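Local coordinates for translation initiation factor eIF2b-like protein (Chaetomium thermophilum, PDB 4ZEM), which serves as the beta subunit of the decameric complex eIF2B, which probably promotes guanine nucleotide exchange on eIF2 in translation initiation, at residues A48-L53 with E169-I174. Numbering follows the deposited sequence.
Sequences AIAQLL and EILDEI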
loop_
_atom_site.group_PDB
_atom_site.type_symbol
_atom_site.label_atom_id
_atom_site.label_comp_id
_atom_site.label_asym_id
_atom_site.label_seq_id
_atom_site.Cartn_x
_atom_site.Cartn_y
_atom_site.Cartn_z
ATOM N N ALA A 48 3.421 2.858 -9.322
ATOM C CA ALA A 48 4.582 3.072 -10.182
ATOM C C ALA A 48 5.520 1.870 -10.124
ATOM O O ALA A 48 6.053 1.446 -11.146
ATOM C CB ALA A 48 5.319 4.349 -9.790
ATOM N N ILE A 49 5.703 1.313 -8.930
ATOM C CA ILE A 49 6.540 0.131 -8.762
ATOM C C ILE A 49 5.957 -1.058 -9.528
ATOM O O ILE A 49 6.681 -1.772 -10.227
ATOM C CB ILE A 49 6.696 -0.248 -7.277
ATOM C CG1 ILE A 49 7.322 0.911 -6.496
ATOM C CG2 ILE A 49 7.547 -1.500 -7.132
ATOM C CD1 ILE A 49 8.698 1.314 -7.000
ATOM N N ALA A 50 4.645 -1.244 -9.420
ATOM C CA ALA A 50 3.967 -2.344 -10.104
ATOM C C ALA A 50 4.136 -2.245 -11.625
ATOM O O ALA A 50 4.401 -3.239 -12.298
ATOM C CB ALA A 50 2.481 -2.366 -9.729
ATOM N N GLN A 51 3.992 -1.040 -12.160
ATOM C CA GLN A 51 4.143 -0.823 -13.592
ATOM C C GLN A 51 5.574 -1.046 -14.076
ATOM O O GLN A 51 5.794 -1.616 -15.153
ATOM C CB GLN A 51 3.673 0.588 -13.961
ATOM C CG GLN A 51 2.195 0.653 -14.282
ATOM C CD GLN A 51 1.682 2.065 -14.415
ATOM O OE1 GLN A 51 2.094 2.959 -13.677
ATOM N NE2 GLN A 51 0.777 2.279 -15.362
ATOM N N LEU A 52 6.543 -0.584 -13.293
ATOM C CA LEU A 52 7.949 -0.770 -13.638
ATOM C C LEU A 52 8.305 -2.259 -13.591
ATOM O O LEU A 52 9.007 -2.762 -14.472
ATOM C CB LEU A 52 8.848 0.047 -12.699
ATOM C CG LEU A 52 10.356 0.151 -12.989
ATOM C CD1 LEU A 52 11.153 -1.079 -12.538
ATOM C CD2 LEU A 52 10.602 0.462 -14.462
ATOM N N LEU A 53 7.829 -2.953 -12.558
ATOM C CA LEU A 53 8.097 -4.382 -12.411
ATOM C C LEU A 53 7.467 -5.173 -13.555
ATOM O O LEU A 53 8.030 -6.165 -14.020
ATOM C CB LEU A 53 7.592 -4.894 -11.062
ATOM C CG LEU A 53 8.391 -4.398 -9.853
ATOM C CD1 LEU A 53 7.957 -5.123 -8.586
ATOM C CD2 LEU A 53 9.894 -4.557 -10.090
ATOM N N GLU A 169 -3.394 -6.923 -12.310
ATOM C CA GLU A 169 -4.360 -7.154 -11.240
ATOM C C GLU A 169 -3.904 -6.516 -9.925
ATOM O O GLU A 169 -4.705 -5.928 -9.189
ATOM C CB GLU A 169 -4.584 -8.659 -11.091
ATOM C CG GLU A 169 -5.588 -9.180 -12.109
ATOM C CD GLU A 169 -5.544 -10.687 -12.280
ATOM O OE1 GLU A 169 -5.474 -11.401 -11.259
ATOM O OE2 GLU A 169 -5.568 -11.157 -13.442
ATOM N N ILE A 170 -2.614 -6.645 -9.629
ATOM C CA ILE A 170 -2.037 -6.001 -8.457
ATOM C C ILE A 170 -2.200 -4.494 -8.570
ATOM O O ILE A 170 -2.554 -3.821 -7.605
ATOM C CB ILE A 170 -0.552 -6.371 -8.297
ATOM C CG1 ILE A 170 -0.441 -7.815 -7.808
ATOM C CG2 ILE A 170 0.156 -5.435 -7.319
ATOM C CD1 ILE A 170 0.963 -8.236 -7.463
ATOM N N LEU A 171 -1.986 -3.982 -9.775
ATOM C CA LEU A 171 -2.169 -2.571 -10.065
ATOM C C LEU A 171 -3.631 -2.153 -9.848
ATOM O O LEU A 171 -3.902 -1.094 -9.271
ATOM C CB LEU A 171 -1.695 -2.286 -11.492
ATOM C CG LEU A 171 -1.498 -0.857 -12.015
ATOM C CD1 LEU A 171 -2.759 -0.264 -12.634
ATOM C CD2 LEU A 171 -0.872 0.058 -10.954
ATOM N N ASP A 172 -4.571 -2.992 -10.278
ATOM C CA ASP A 172 -5.983 -2.700 -10.059
ATOM C C ASP A 172 -6.339 -2.800 -8.580
ATOM O O ASP A 172 -7.153 -2.022 -8.084
ATOM C CB ASP A 172 -6.871 -3.625 -10.893
ATOM C CG ASP A 172 -6.831 -3.287 -12.374
ATOM O OD1 ASP A 172 -6.271 -2.227 -12.729
ATOM O OD2 ASP A 172 -7.358 -4.076 -13.186
ATOM N N GLU A 173 -5.712 -3.737 -7.874
ATOM C CA GLU A 173 -5.927 -3.862 -6.438
ATOM C C GLU A 173 -5.502 -2.578 -5.721
ATOM O O GLU A 173 -6.227 -2.061 -4.873
ATOM C CB GLU A 173 -5.163 -5.075 -5.889
ATOM C CG GLU A 173 -5.119 -5.177 -4.367
ATOM C CD GLU A 173 -4.259 -6.339 -3.872
ATOM O OE1 GLU A 173 -4.002 -7.273 -4.664
ATOM O OE2 GLU A 173 -3.833 -6.313 -2.695
ATOM N N ILE A 174 -4.349 -2.042 -6.115
ATOM C CA ILE A 174 -3.821 -0.798 -5.555
ATOM C C ILE A 174 -4.711 0.405 -5.853
ATOM O O ILE A 174 -5.014 1.197 -4.964
ATOM C CB ILE A 174 -2.409 -0.524 -6.096
ATOM C CG1 ILE A 174 -1.446 -1.627 -5.633
ATOM C CG2 ILE A 174 -1.910 0.850 -5.662
ATOM C CD1 ILE A 174 -0.064 -1.536 -6.284
#
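Ala50 meets Leu171 and Ile174 where helix 43-59 packs on the long helix 154-182. Both belong to the helical part of this eIF2B alpha/beta/delta family subunit, apart from its Rossmann-like sheet. The contact is small and wholly apolar, with 156 Å² buried and no hydrogen bond across it. The backbones come closest at Ala50 and Leu171, whose CA atoms are 6.1 Å apart. Such an approach suits the small side chain of alanine.

The packed part is the Ala50 methyl, which points at the opposite helix and touches two branched side chains. Ala50 CB lies 4.3 Å from Leu171 CD2. The CG of Leu171 is anti to its backbone N (chi1 -168°), and of its two methyls CD2 is the one turned to the alanine. Ile174 arrives one helical turn along, with an extended side chain (chi2 172°) that carries CD1 to 4.4 Å from Ala50 CB. Beyond this point the interior continues into helix 88-104, where Ile92 touches both Ile49 and Ile174. Glu173 OE1 forms a salt bridge with Arg95 NH2 of that helix.

Leu171 marks the boundary of the packed part: it packs on Ala50 through CD2 yet is partly exposed. Gln51, also partly exposed, lies on the looser side. Its closest approach is Gln51 CG to Leu171 CD2, at 4.6 Å.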